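Local coordinates for Lmo2184 protein (Listeria monocytogenes serovar 1/2a, PDB 5JOQ) that probably binds heme at the cell surface as the lipoprotein substrate-binding component of an ABC transporter for iron uptake, at residues Thr213-Gln217 with Ile248-Phe252; Val175-Tyr179 with Phe239-Phe243; Lys50-Pro54 with Phe137-Ala143; Glu34-Thr40 with Leu89-Leu95. One frame throughout, in Å; residues are numbered along the deposited sequence.

The four contacts form two clusters, one at each end of a two-lobed substrate-binding protein. Contacts 3 and 4 lie in the N-terminal lobe, with centres 15 Å apart. The F137 ring of contact 3 packs on contact 4, with F137 CE1 3.6 Å from I37 CD1. Contacts 1 and 2 lie in the C-terminal lobe, with centres 13 Å apart. They meet where W249 CG comes 3.4 Å from F243 CZ; these two rings stack. Centres of contacts 1 and 3 are 48 Å apart, and those of contacts 2 and 4 are 40 Å apart. No ligand atom lies among these residues; the contacts describe how each lobe is built.

Contact 1. Residues Thr213-Gln217 with Ile248-Phe252; sequences TEYLQ and IWKHF
This is a helix-to-turn packing contact in the C-terminal lobe of a periplasmic-binding-protein fold. The start of helix 213-219 rests on the end of the short, weakly bonded helix 247-250 and the turn after it. T213-Q217 is regular helix, with Q217 N bonded to T213 O at 2.8 Å. F252 is at phi/psi -63/137 and takes the N-cap position of the next helix. CA atoms pair T213 with I248 at 6.9 Å and Q217 with F252 at 5.6 Å. The CA-to-CB bond of F252 points sideways, but the m rotamer brings its ring against the helix. Q217 CA sits over its face, 3.7 Å from the centroid, a CH-pi contact. L216 CB is 3.8 Å from F252 CZ. W249 (chi1 m) starts away from the helix, but its ring returns. T213 CG2 lies over its six-membered ring, 4.1 Å from the centroid. T213 CG2 also meets I248 CG2 at 3.7 Å. L216, W249 and F252 all reach L170 of strand 168-173. One water joins T213 OG1 (2.7 Å) to I248 O (3.0 Å). A second donates to Q217 OE1 at 2.9 Å and accepts from H251 N at 2.8 Å.

Contact 2. Residues Val175-Tyr179 with Phe239-Phe243; sequences VPGSY and FDEEF
A beta turn after strand 168-173 packs on helix 233-245 in the C-terminal lobe of the periplasmic-binding-protein fold, at an interface between subunits. V175-S178 is a type II turn, closed by S178 N to V175 O at 2.9 Å. P176 is at phi/psi -50/138 and G177 at 85/-17. F239-F243 is regular helix; the closest CA pair is P176 with F239, 6.6 Å. The CA-to-CB bond of F239 points toward the turn, and its m rotamer presents a ring face to P176. P176 CD stands 3.4 Å from the F239 ring centroid, 7° off the normal, a CH-pi contact. V175 CG1 is 3.6 Å from F239 CE2. D240 points away and pairs with R226 and K237. E241, out of reach of the turn, forms a salt bridge with K244. E242 (chi1 t) has OE1 3.8 Å from P176 CB. F243 (chi1 t) sets its edge toward the Y179 ring face, an offset edge-to-face pair with centroids 5.7 Å apart and planes at 75°. One water accepts from Y179 OH at 2.7 Å and donates to F239 O at 3.0 Å and E242 OE1 at 2.8 Å. The chemistry is thus mainly aromatic and apolar, with one water linking the phenol to helix backbone and carboxylate.

Contact 3. Residues Lys50-Pro54 with Phe137-Ala143; sequences KLDLP and FDRIEEA
A Schellman motif ends helix 42-50 and packs on the turn joining helices 123-136 and 140-161 in the N-terminal lobe. D52 has positive phi (60/46), and L53 is extended at -110/135. In the other segment D138 also has positive phi (59/49). R139 is the N-cap of helix 140-161. CA atoms pair L51 with E142 at 5.2 Å and L53 with F137 at 8.1 Å. The direct polar link comes from R139 (chi1 m, chi2 m). Its NE and NH2 both donate to D52 O, at 3.1 and 3.0 Å. R139 NH1 turns back to D138 O at 3.1 Å. The guanidinium thus ties the loop carbonyl to its own turn. The D52 carboxylate pairs with R68. There are two apolar pairs. L51 CD2 is 3.8 Å from A143 CB, and L51 also touches L133 of helix 123-136. L53 CD1 meets F137 CB at 3.8 Å. Separately, L53 CD2 covers one face of the guanidinium, 3.7 Å from R139 CZ. Two waters bridge the segments. One donates to D52 OD2 and E142 OE2, both at 2.8 Å. The other joins the two backbones, donating to K50 O at 3.0 Å and E142 O at 2.7 Å.

Contact 4. Residues Glu34-Thr40 with Leu89-Leu95; sequences EPKIVAT and LKPDMVL
V38 is the apolar centre of this strand pair in the N-terminal lobe's parallel sheet 37-39, 93-97, 115-118. Its CG2 lies 3.9 Å from both L89 CD1 and P91 CB, and its CB is 4.3 Å from V94 CG2. On the opposite face I37 CG2 meets L95 CD1 at 4.0 Å; A39 and L95 pack there on helix 42-50. The axes of 37-39 and 93-95 approach to 4.8 Å, at 14°. I37 pairs with M93, V38 with V94 and A39 with L95. V38 N donates to M93 O at 3.0 Å, L95 N to V38 O at 2.9 Å, and T40 N to L95 O at 3.1 Å. T40 OG1 also donates to L95 O, at 2.8 Å. K36 O accepts from D92 N at 2.7 Å and M93 N at 3.3 Å. D92 (chi1 m) takes K36 N on OD2 at 2.7 Å. A water links that OD2 (2.9 Å) to E34 O (3.1 Å). The D92 carboxylate thus continues the hydrogen bonding beyond the strands' N-terminal ends.

Contact 1. Residues Thr213-Gln217 with Ile248-Phe252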
loop_
_atom_site.group_PDB
_atom_site.type_symbol
_atom_site.label_atom_id
_atom_site.label_comp_id
_atom_site.label_asym_id
_atom_site.label_seq_id
_atom_site.Cartn_x
_atom_site.Cartn_y
_atom_site.Cartn_z
ATOM N N THR A 213 -7.822 21.259 -12.892
ATOM C CA THR A 213 -8.748 20.299 -13.527
ATOM C C THR A 213 -9.740 20.961 -14.479
ATOM O O THR A 213 -10.108 20.356 -15.499
ATOM C CB THR A 213 -9.504 19.501 -12.476
ATOM O OG1 THR A 213 -10.190 20.405 -11.607
ATOM C CG2 THR A 213 -8.500 18.688 -11.673
ATOM N N GLU A 214 -10.176 22.184 -14.187
ATOM C CA GLU A 214 -11.092 22.857 -15.106
ATOM C C GLU A 214 -10.413 23.138 -16.432
ATOM O O GLU A 214 -11.032 23.000 -17.492
ATOM C CB GLU A 214 -11.599 24.163 -14.512
ATOM C CG GLU A 214 -12.354 23.970 -13.170
ATOM C CD GLU A 214 -11.412 24.243 -11.978
ATOM O OE1 GLU A 214 -10.166 24.206 -12.158
ATOM O OE2 GLU A 214 -11.929 24.516 -10.884
ATOM N N TYR A 215 -9.145 23.552 -16.387
ATOM C CA TYR A 215 -8.372 23.704 -17.618
ATOM C C TYR A 215 -8.263 22.372 -18.352
ATOM O O TYR A 215 -8.444 22.290 -19.583
ATOM C CB TYR A 215 -6.965 24.260 -17.282
ATOM C CG TYR A 215 -6.020 24.136 -18.465
ATOM C CD1 TYR A 215 -6.053 25.051 -19.515
ATOM C CD2 TYR A 215 -5.161 23.063 -18.571
ATOM C CE1 TYR A 215 -5.196 24.911 -20.631
ATOM C CE2 TYR A 215 -4.307 22.919 -19.682
ATOM C CZ TYR A 215 -4.337 23.836 -20.705
ATOM O OH TYR A 215 -3.483 23.671 -21.795
ATOM N N LEU A 216 -7.951 21.306 -17.608
ATOM C CA LEU A 216 -7.761 19.997 -18.238
ATOM C C LEU A 216 -9.062 19.498 -18.853
ATOM O O LEU A 216 -9.061 18.912 -19.945
ATOM C CB LEU A 216 -7.231 18.993 -17.218
ATOM C CG LEU A 216 -5.796 19.295 -16.687
ATOM C CD1 LEU A 216 -5.463 18.379 -15.522
ATOM C CD2 LEU A 216 -4.715 19.099 -17.798
ATOM N N GLN A 217 -10.185 19.736 -18.180
ATOM C CA GLN A 217 -11.467 19.323 -18.753
ATOM C C GLN A 217 -11.728 20.031 -20.076
ATOM O O GLN A 217 -12.233 19.432 -21.036
ATOM C CB GLN A 217 -12.604 19.604 -17.764
ATOM C CG GLN A 217 -13.976 19.083 -18.306
ATOM C CD GLN A 217 -15.116 19.274 -17.293
ATOM O OE1 GLN A 217 -14.990 18.859 -16.149
ATOM N NE2 GLN A 217 -16.196 19.912 -17.706
ATOM N N ILE A 248 -15.142 16.227 -10.123
ATOM C CA ILE A 248 -13.916 16.786 -10.626
ATOM C C ILE A 248 -13.485 16.174 -11.961
ATOM O O ILE A 248 -12.954 16.873 -12.765
ATOM C CB ILE A 248 -12.766 16.594 -9.606
ATOM C CG1 ILE A 248 -13.122 17.225 -8.259
ATOM C CG2 ILE A 248 -11.466 17.176 -10.111
ATOM C CD1 ILE A 248 -13.369 18.697 -8.370
ATOM N N TRP A 249 -13.668 14.878 -12.161
ATOM C CA TRP A 249 -13.236 14.197 -13.379
ATOM C C TRP A 249 -14.295 13.553 -14.275
ATOM O O TRP A 249 -14.060 13.326 -15.456
ATOM C CB TRP A 249 -12.272 13.066 -12.983
ATOM C CG TRP A 249 -11.087 13.470 -12.170
ATOM C CD1 TRP A 249 -10.906 13.273 -10.853
ATOM C CD2 TRP A 249 -9.921 14.138 -12.639
ATOM N NE1 TRP A 249 -9.709 13.771 -10.455
ATOM C CE2 TRP A 249 -9.080 14.319 -11.535
ATOM C CE3 TRP A 249 -9.516 14.620 -13.878
ATOM C CZ2 TRP A 249 -7.861 14.949 -11.634
ATOM C CZ3 TRP A 249 -8.313 15.242 -13.977
ATOM C CH2 TRP A 249 -7.486 15.398 -12.862
ATOM N N LYS A 250 -15.448 13.257 -13.696
ATOM C CA LYS A 250 -16.493 12.521 -14.379
ATOM C C LYS A 250 -17.102 13.138 -15.612
ATOM O O LYS A 250 -17.691 12.459 -16.392
ATOM C CB LYS A 250 -17.552 11.977 -13.435
ATOM C CG LYS A 250 -18.604 12.949 -12.988
ATOM C CD LYS A 250 -19.660 12.175 -12.230
ATOM C CE LYS A 250 -20.784 13.042 -11.751
ATOM N NZ LYS A 250 -21.923 12.181 -11.351
ATOM N N HIS A 251 -16.986 14.431 -15.764
ATOM C CA HIS A 251 -17.519 15.033 -16.988
ATOM C C HIS A 251 -16.468 15.150 -18.098
ATOM O O HIS A 251 -16.792 15.637 -19.188
ATOM C CB HIS A 251 -18.155 16.379 -16.668
ATOM C CG HIS A 251 -19.160 16.291 -15.547
ATOM N ND1 HIS A 251 -20.460 15.875 -15.749
ATOM C CD2 HIS A 251 -19.038 16.509 -14.216
ATOM C CE1 HIS A 251 -21.099 15.852 -14.595
ATOM N NE2 HIS A 251 -20.257 16.235 -13.648
ATOM N N PHE A 252 -15.245 14.658 -17.879
ATOM C CA PHE A 252 -14.302 14.501 -18.996
ATOM C C PHE A 252 -14.845 13.506 -20.017
ATOM O O PHE A 252 -15.292 12.417 -19.653
ATOM C CB PHE A 252 -12.958 13.977 -18.516
ATOM C CG PHE A 252 -12.070 15.017 -17.870
ATOM C CD1 PHE A 252 -12.482 15.687 -16.725
ATOM C CD2 PHE A 252 -10.798 15.264 -18.387
ATOM C CE1 PHE A 252 -11.646 16.637 -16.106
ATOM C CE2 PHE A 252 -9.936 16.205 -17.784
ATOM C CZ PHE A 252 -10.354 16.887 -16.643
HETATM O O HOH W 1 -12.668 19.822 -12.525
HETATM O O HOH W 2 -15.484 16.510 -14.601
#

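Contact 2. Residues Val175-Tyr179 with Phe239-Phe243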
loop_
_atom_site.group_PDB
_atom_site.type_symbol
_atom_site.label_atom_id
_atom_site.label_comp_id
_atom_site.label_asym_id
_atom_site.label_seq_id
_atom_site.Cartn_x
_atom_site.Cartn_y
_atom_site.Cartn_z
ATOM N N VAL A 175 -2.812 9.709 -6.086
ATOM C CA VAL A 175 -3.995 9.107 -5.476
ATOM C C VAL A 175 -5.111 10.149 -5.458
ATOM O O VAL A 175 -4.867 11.359 -5.621
ATOM C CB VAL A 175 -3.698 8.578 -4.048
ATOM C CG1 VAL A 175 -2.506 7.617 -4.072
ATOM C CG2 VAL A 175 -3.414 9.716 -3.103
ATOM N N PRO A 176 -6.356 9.708 -5.246
ATOM C CA PRO A 176 -7.494 10.632 -5.314
ATOM C C PRO A 176 -7.251 11.876 -4.479
ATOM O O PRO A 176 -6.710 11.804 -3.377
ATOM C CB PRO A 176 -8.661 9.797 -4.756
ATOM C CG PRO A 176 -8.294 8.396 -5.099
ATOM C CD PRO A 176 -6.786 8.331 -4.951
ATOM N N GLY A 177 -7.618 13.034 -5.036
ATOM C CA GLY A 177 -7.426 14.308 -4.358
ATOM C C GLY A 177 -6.059 14.933 -4.524
ATOM O O GLY A 177 -5.914 16.140 -4.292
ATOM N N SER A 178 -5.042 14.176 -4.952
ATOM C CA SER A 178 -3.701 14.756 -5.038
ATOM C C SER A 178 -2.971 14.379 -6.331
ATOM O O SER A 178 -1.735 14.399 -6.365
ATOM C CB SER A 178 -2.856 14.349 -3.824
ATOM O OG SER A 178 -2.921 12.944 -3.603
ATOM N N TYR A 179 -3.702 14.067 -7.409
ATOM C CA TYR A 179 -3.065 13.671 -8.666
ATOM C C TYR A 179 -2.167 14.791 -9.175
ATOM O O TYR A 179 -2.588 15.953 -9.221
ATOM C CB TYR A 179 -4.108 13.372 -9.738
ATOM C CG TYR A 179 -4.925 12.143 -9.453
ATOM C CD1 TYR A 179 -4.336 10.880 -9.464
ATOM C CD2 TYR A 179 -6.296 12.247 -9.191
ATOM C CE1 TYR A 179 -5.101 9.731 -9.217
ATOM C CE2 TYR A 179 -7.062 11.113 -8.967
ATOM C CZ TYR A 179 -6.460 9.861 -8.955
ATOM O OH TYR A 179 -7.209 8.735 -8.709
ATOM N N PHE A 239 -9.568 3.123 -6.438
ATOM C CA PHE A 239 -9.389 4.491 -6.884
ATOM C C PHE A 239 -10.160 4.693 -8.187
ATOM O O PHE A 239 -10.755 5.711 -8.383
ATOM C CB PHE A 239 -7.923 4.826 -7.143
ATOM C CG PHE A 239 -7.053 4.891 -5.913
ATOM C CD1 PHE A 239 -7.571 4.918 -4.629
ATOM C CD2 PHE A 239 -5.689 4.960 -6.065
ATOM C CE1 PHE A 239 -6.723 4.982 -3.543
ATOM C CE2 PHE A 239 -4.848 5.029 -4.990
ATOM C CZ PHE A 239 -5.366 5.047 -3.726
ATOM N N ASP A 240 -10.123 3.690 -9.055
ATOM C CA ASP A 240 -10.824 3.751 -10.346
ATOM C C ASP A 240 -12.306 3.999 -10.127
ATOM O O ASP A 240 -12.923 4.830 -10.814
ATOM C CB ASP A 240 -10.602 2.455 -11.141
ATOM C CG ASP A 240 -11.474 2.390 -12.421
ATOM O OD1 ASP A 240 -11.294 3.249 -13.303
ATOM O OD2 ASP A 240 -12.371 1.515 -12.482
ATOM N N GLU A 241 -12.918 3.257 -9.187
ATOM C CA GLU A 241 -14.323 3.509 -8.884
ATOM C C GLU A 241 -14.541 4.932 -8.365
ATOM O O GLU A 241 -15.572 5.544 -8.643
ATOM C CB GLU A 241 -14.860 2.518 -7.838
ATOM C CG GLU A 241 -14.774 1.076 -8.221
ATOM C CD GLU A 241 -15.714 0.664 -9.350
ATOM O OE1 GLU A 241 -16.703 1.359 -9.687
ATOM O OE2 GLU A 241 -15.455 -0.418 -9.886
ATOM N N GLU A 242 -13.605 5.455 -7.575
ATOM C CA GLU A 242 -13.805 6.792 -7.027
ATOM C C GLU A 242 -13.742 7.854 -8.130
ATOM O O GLU A 242 -14.564 8.780 -8.166
ATOM C CB GLU A 242 -12.753 7.073 -5.944
ATOM C CG GLU A 242 -13.114 8.331 -5.091
ATOM C CD GLU A 242 -12.868 9.696 -5.805
ATOM O OE1 GLU A 242 -11.926 9.821 -6.616
ATOM O OE2 GLU A 242 -13.630 10.655 -5.515
ATOM N N PHE A 243 -12.803 7.695 -9.057
ATOM C CA PHE A 243 -12.620 8.651 -10.161
ATOM C C PHE A 243 -13.914 8.866 -10.935
ATOM O O PHE A 243 -14.291 10.017 -11.225
ATOM C CB PHE A 243 -11.508 8.113 -11.074
ATOM C CG PHE A 243 -10.797 9.149 -11.950
ATOM C CD1 PHE A 243 -9.646 9.807 -11.481
ATOM C CD2 PHE A 243 -11.195 9.352 -13.260
ATOM C CE1 PHE A 243 -8.933 10.719 -12.325
ATOM C CE2 PHE A 243 -10.490 10.242 -14.114
ATOM C CZ PHE A 243 -9.375 10.925 -13.642
HETATM O O HOH W 3 -9.871 8.590 -8.091
#

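Contact 3. Residues Lys50-Pro54 with Phe137-Ala143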
loop_
_atom_site.group_PDB
_atom_site.type_symbol
_atom_site.label_atom_id
_atom_site.label_comp_id
_atom_site.label_asym_id
_atom_site.label_seq_id
_atom_site.Cartn_x
_atom_site.Cartn_y
_atom_site.Cartn_z
ATOM N N LYS A 50 23.590 -6.573 -17.227
ATOM C CA LYS A 50 23.799 -6.551 -18.675
ATOM C C LYS A 50 25.198 -6.077 -19.018
ATOM O O LYS A 50 25.723 -6.446 -20.072
ATOM C CB LYS A 50 22.774 -5.641 -19.365
ATOM C CG LYS A 50 21.309 -6.137 -19.230
ATOM C CD LYS A 50 21.051 -7.415 -19.994
ATOM C CE LYS A 50 19.542 -7.795 -19.845
ATOM N NZ LYS A 50 19.291 -9.235 -20.090
ATOM N N LEU A 51 25.807 -5.253 -18.151
ATOM C CA LEU A 51 27.181 -4.805 -18.356
ATOM C C LEU A 51 28.212 -5.793 -17.839
ATOM O O LEU A 51 29.421 -5.532 -17.963
ATOM C CB LEU A 51 27.397 -3.439 -17.690
ATOM C CG LEU A 51 26.571 -2.285 -18.294
ATOM C CD1 LEU A 51 26.980 -0.957 -17.673
ATOM C CD2 LEU A 51 26.666 -2.201 -19.838
ATOM N N ASP A 52 27.776 -6.904 -17.247
ATOM C CA ASP A 52 28.688 -7.941 -16.760
ATOM C C ASP A 52 29.649 -7.382 -15.708
ATOM O O ASP A 52 30.860 -7.641 -15.730
ATOM C CB ASP A 52 29.455 -8.567 -17.933
ATOM C CG ASP A 52 30.246 -9.822 -17.538
ATOM O OD1 ASP A 52 29.997 -10.424 -16.464
ATOM O OD2 ASP A 52 31.125 -10.222 -18.333
ATOM N N LEU A 53 29.093 -6.616 -14.758
ATOM C CA LEU A 53 29.864 -6.020 -13.680
ATOM C C LEU A 53 29.531 -6.673 -12.342
ATOM O O LEU A 53 28.351 -6.858 -12.030
ATOM C CB LEU A 53 29.575 -4.518 -13.600
ATOM C CG LEU A 53 30.282 -3.725 -14.715
ATOM C CD1 LEU A 53 29.693 -2.334 -14.840
ATOM C CD2 LEU A 53 31.808 -3.674 -14.441
ATOM N N PRO A 54 30.526 -7.003 -11.524
ATOM C CA PRO A 54 30.233 -7.473 -10.168
ATOM C C PRO A 54 29.804 -6.310 -9.281
ATOM O O PRO A 54 30.118 -5.141 -9.536
ATOM C CB PRO A 54 31.560 -8.083 -9.706
ATOM C CG PRO A 54 32.593 -7.366 -10.478
ATOM C CD PRO A 54 31.974 -6.953 -11.795
ATOM N N PHE A 137 33.517 1.957 -16.309
ATOM C CA PHE A 137 33.867 0.669 -15.722
ATOM C C PHE A 137 34.389 -0.339 -16.743
ATOM O O PHE A 137 34.332 -1.548 -16.490
ATOM C CB PHE A 137 32.654 0.112 -14.970
ATOM C CG PHE A 137 32.234 0.962 -13.799
ATOM C CD1 PHE A 137 33.099 1.141 -12.712
ATOM C CD2 PHE A 137 30.975 1.561 -13.764
ATOM C CE1 PHE A 137 32.712 1.911 -11.594
ATOM C CE2 PHE A 137 30.589 2.333 -12.670
ATOM C CZ PHE A 137 31.477 2.513 -11.585
ATOM N N ASP A 138 34.915 0.128 -17.885
ATOM C CA ASP A 138 35.537 -0.742 -18.888
ATOM C C ASP A 138 34.551 -1.790 -19.403
ATOM O O ASP A 138 34.853 -2.987 -19.449
ATOM C CB ASP A 138 36.793 -1.420 -18.333
ATOM C CG ASP A 138 37.653 -2.058 -19.433
ATOM O OD1 ASP A 138 37.326 -1.911 -20.638
ATOM O OD2 ASP A 138 38.669 -2.693 -19.095
ATOM N N ARG A 139 33.357 -1.337 -19.774
ATOM C CA ARG A 139 32.343 -2.214 -20.363
ATOM C C ARG A 139 31.749 -1.553 -21.595
ATOM O O ARG A 139 30.533 -1.583 -21.814
ATOM C CB ARG A 139 31.242 -2.567 -19.351
ATOM C CG ARG A 139 31.728 -3.448 -18.172
ATOM C CD ARG A 139 32.236 -4.807 -18.628
ATOM N NE ARG A 139 32.460 -5.722 -17.506
ATOM C CZ ARG A 139 33.604 -5.828 -16.825
ATOM N NH1 ARG A 139 34.634 -5.037 -17.133
ATOM N NH2 ARG A 139 33.713 -6.703 -15.808
ATOM N N ILE A 140 32.604 -0.930 -22.410
ATOM C CA ILE A 140 32.095 -0.138 -23.528
ATOM C C ILE A 140 31.362 -1.039 -24.520
ATOM O O ILE A 140 30.293 -0.684 -25.035
ATOM C CB ILE A 140 33.258 0.630 -24.189
ATOM C CG1 ILE A 140 33.756 1.764 -23.268
ATOM C CG2 ILE A 140 32.881 1.168 -25.588
ATOM C CD1 ILE A 140 35.049 2.458 -23.754
ATOM N N GLU A 141 31.937 -2.210 -24.825
ATOM C CA GLU A 141 31.286 -3.141 -25.745
ATOM C C GLU A 141 29.922 -3.596 -25.216
ATOM O O GLU A 141 28.924 -3.623 -25.962
ATOM C CB GLU A 141 32.216 -4.340 -25.992
ATOM C CG GLU A 141 33.643 -3.920 -26.446
ATOM C CD GLU A 141 34.726 -3.809 -25.314
ATOM O OE1 GLU A 141 34.479 -3.211 -24.213
ATOM O OE2 GLU A 141 35.855 -4.323 -25.569
ATOM N N GLU A 142 29.843 -3.933 -23.924
ATOM C CA GLU A 142 28.569 -4.397 -23.379
ATOM C C GLU A 142 27.526 -3.279 -23.383
ATOM O O GLU A 142 26.334 -3.525 -23.662
ATOM C CB GLU A 142 28.771 -4.936 -21.963
ATOM C CG GLU A 142 29.539 -6.254 -21.884
ATOM C CD GLU A 142 31.051 -6.060 -21.916
ATOM O OE1 GLU A 142 31.546 -4.920 -22.076
ATOM O OE2 GLU A 142 31.741 -7.075 -21.791
ATOM N N ALA A 143 27.945 -2.048 -23.071
ATOM C CA ALA A 143 27.004 -0.916 -23.059
ATOM C C ALA A 143 26.488 -0.613 -24.457
ATOM O O ALA A 143 25.289 -0.320 -24.643
ATOM C CB ALA A 143 27.680 0.339 -22.500
HETATM O O HOH W 4 25.188 -5.912 -22.948
HETATM O O HOH W 5 30.690 -9.511 -21.027
#

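Contact 4. Residues Glu34-Thr40 with Leu89-Leu95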
loop_
_atom_site.group_PDB
_atom_site.type_symbol
_atom_site.label_atom_id
_atom_site.label_comp_id
_atom_site.label_asym_id
_atom_site.label_seq_id
_atom_site.Cartn_x
_atom_site.Cartn_y
_atom_site.Cartn_z
ATOM N N GLU A 34 39.054 -5.169 -9.452
ATOM C CA GLU A 34 37.767 -4.721 -9.942
ATOM C C GLU A 34 37.233 -3.605 -9.044
ATOM O O GLU A 34 37.484 -3.585 -7.832
ATOM C CB GLU A 34 36.775 -5.880 -9.981
ATOM C CG GLU A 34 36.247 -6.276 -8.609
ATOM C CD GLU A 34 35.713 -7.699 -8.572
ATOM O OE1 GLU A 34 35.957 -8.456 -9.541
ATOM O OE2 GLU A 34 35.056 -8.060 -7.572
ATOM N N PRO A 35 36.508 -2.652 -9.611
ATOM C CA PRO A 35 35.903 -1.617 -8.779
ATOM C C PRO A 35 34.827 -2.220 -7.901
ATOM O O PRO A 35 34.155 -3.185 -8.273
ATOM C CB PRO A 35 35.316 -0.638 -9.798
ATOM C CG PRO A 35 35.117 -1.463 -11.025
ATOM C CD PRO A 35 36.226 -2.459 -11.043
ATOM N N LYS A 36 34.688 -1.660 -6.707
ATOM C CA LYS A 36 33.661 -2.080 -5.762
ATOM C C LYS A 36 32.465 -1.143 -5.914
ATOM O O LYS A 36 32.547 0.040 -5.565
ATOM C CB LYS A 36 34.214 -2.065 -4.337
ATOM C CG LYS A 36 35.459 -2.924 -4.174
ATOM C CD LYS A 36 35.626 -3.412 -2.738
ATOM C CE LYS A 36 35.803 -2.268 -1.763
ATOM N NZ LYS A 36 37.109 -1.550 -1.920
ATOM N N ILE A 37 31.353 -1.669 -6.424
ATOM C CA ILE A 37 30.204 -0.851 -6.807
ATOM C C ILE A 37 28.995 -1.254 -5.970
ATOM O O ILE A 37 28.710 -2.446 -5.828
ATOM C CB ILE A 37 29.886 -1.006 -8.310
ATOM C CG1 ILE A 37 31.125 -0.712 -9.161
ATOM C CG2 ILE A 37 28.719 -0.099 -8.681
ATOM C CD1 ILE A 37 30.967 -1.087 -10.675
ATOM N N VAL A 38 28.264 -0.267 -5.447
ATOM C CA VAL A 38 26.964 -0.504 -4.810
ATOM C C VAL A 38 25.862 0.030 -5.718
ATOM O O VAL A 38 25.875 1.206 -6.096
ATOM C CB VAL A 38 26.894 0.147 -3.420
ATOM C CG1 VAL A 38 25.456 0.075 -2.868
ATOM C CG2 VAL A 38 27.841 -0.563 -2.485
ATOM N N ALA A 39 24.920 -0.829 -6.099
ATOM C CA ALA A 39 23.731 -0.391 -6.834
ATOM C C ALA A 39 22.572 -0.241 -5.859
ATOM O O ALA A 39 22.248 -1.201 -5.152
ATOM C CB ALA A 39 23.361 -1.390 -7.926
ATOM N N THR A 40 21.937 0.941 -5.815
ATOM C CA THR A 40 20.878 1.158 -4.827
ATOM C C THR A 40 19.461 1.033 -5.387
ATOM O O THR A 40 18.505 1.266 -4.642
ATOM C CB THR A 40 20.996 2.527 -4.150
ATOM O OG1 THR A 40 20.757 3.540 -5.130
ATOM C CG2 THR A 40 22.391 2.730 -3.556
ATOM N N LEU A 89 31.147 -1.531 3.396
ATOM C CA LEU A 89 31.519 -2.202 2.159
ATOM C C LEU A 89 32.663 -1.506 1.447
ATOM O O LEU A 89 33.156 -2.050 0.457
ATOM C CB LEU A 89 30.321 -2.302 1.201
ATOM C CG LEU A 89 29.106 -3.160 1.602
ATOM C CD1 LEU A 89 27.893 -2.926 0.648
ATOM C CD2 LEU A 89 29.448 -4.648 1.684
ATOM N N LYS A 90 33.079 -0.332 1.925
ATOM C CA LYS A 90 34.159 0.472 1.357
ATOM C C LYS A 90 34.065 0.523 -0.179
ATOM O O LYS A 90 35.019 0.173 -0.873
ATOM C CB LYS A 90 35.523 -0.047 1.804
ATOM C CG LYS A 90 35.683 -0.029 3.316
ATOM C CD LYS A 90 37.070 -0.452 3.762
ATOM C CE LYS A 90 37.362 -1.904 3.395
ATOM N NZ LYS A 90 37.818 -2.730 4.565
ATOM N N PRO A 91 32.939 0.971 -0.717
ATOM C CA PRO A 91 32.787 0.987 -2.177
ATOM C C PRO A 91 33.612 2.093 -2.819
ATOM O O PRO A 91 33.931 3.107 -2.193
ATOM C CB PRO A 91 31.286 1.234 -2.372
ATOM C CG PRO A 91 30.883 2.003 -1.130
ATOM C CD PRO A 91 31.745 1.475 -0.014
ATOM N N ASP A 92 33.951 1.878 -4.092
ATOM C CA ASP A 92 34.523 2.927 -4.935
ATOM C C ASP A 92 33.441 3.830 -5.529
ATOM O O ASP A 92 33.696 5.009 -5.807
ATOM C CB ASP A 92 35.342 2.289 -6.060
ATOM C CG ASP A 92 36.468 1.410 -5.533
ATOM O OD1 ASP A 92 37.292 1.935 -4.770
ATOM O OD2 ASP A 92 36.494 0.200 -5.838
ATOM N N MET A 93 32.236 3.306 -5.717
ATOM C CA MET A 93 31.157 4.087 -6.303
ATOM C C MET A 93 29.814 3.571 -5.797
ATOM O O MET A 93 29.598 2.359 -5.719
ATOM C CB MET A 93 31.207 4.012 -7.839
ATOM C CG MET A 93 30.094 4.821 -8.548
ATOM S SD MET A 93 30.243 6.599 -8.201
ATOM C CE MET A 93 31.943 6.948 -8.724
ATOM N N VAL A 94 28.915 4.490 -5.460
ATOM C CA VAL A 94 27.525 4.172 -5.119
ATOM C C VAL A 94 26.654 4.787 -6.214
ATOM O O VAL A 94 26.829 5.959 -6.547
ATOM C CB VAL A 94 27.146 4.731 -3.735
ATOM C CG1 VAL A 94 25.675 4.415 -3.400
ATOM C CG2 VAL A 94 28.106 4.208 -2.619
ATOM N N LEU A 95 25.746 4.000 -6.802
ATOM C CA LEU A 95 24.919 4.446 -7.923
ATOM C C LEU A 95 23.471 4.654 -7.474
ATOM O O LEU A 95 22.837 3.734 -6.933
ATOM C CB LEU A 95 24.960 3.445 -9.080
ATOM C CG LEU A 95 26.330 3.119 -9.684
ATOM C CD1 LEU A 95 26.126 2.066 -10.747
ATOM C CD2 LEU A 95 26.987 4.366 -10.322
HETATM O O HOH W 6 38.790 -1.565 -5.825
#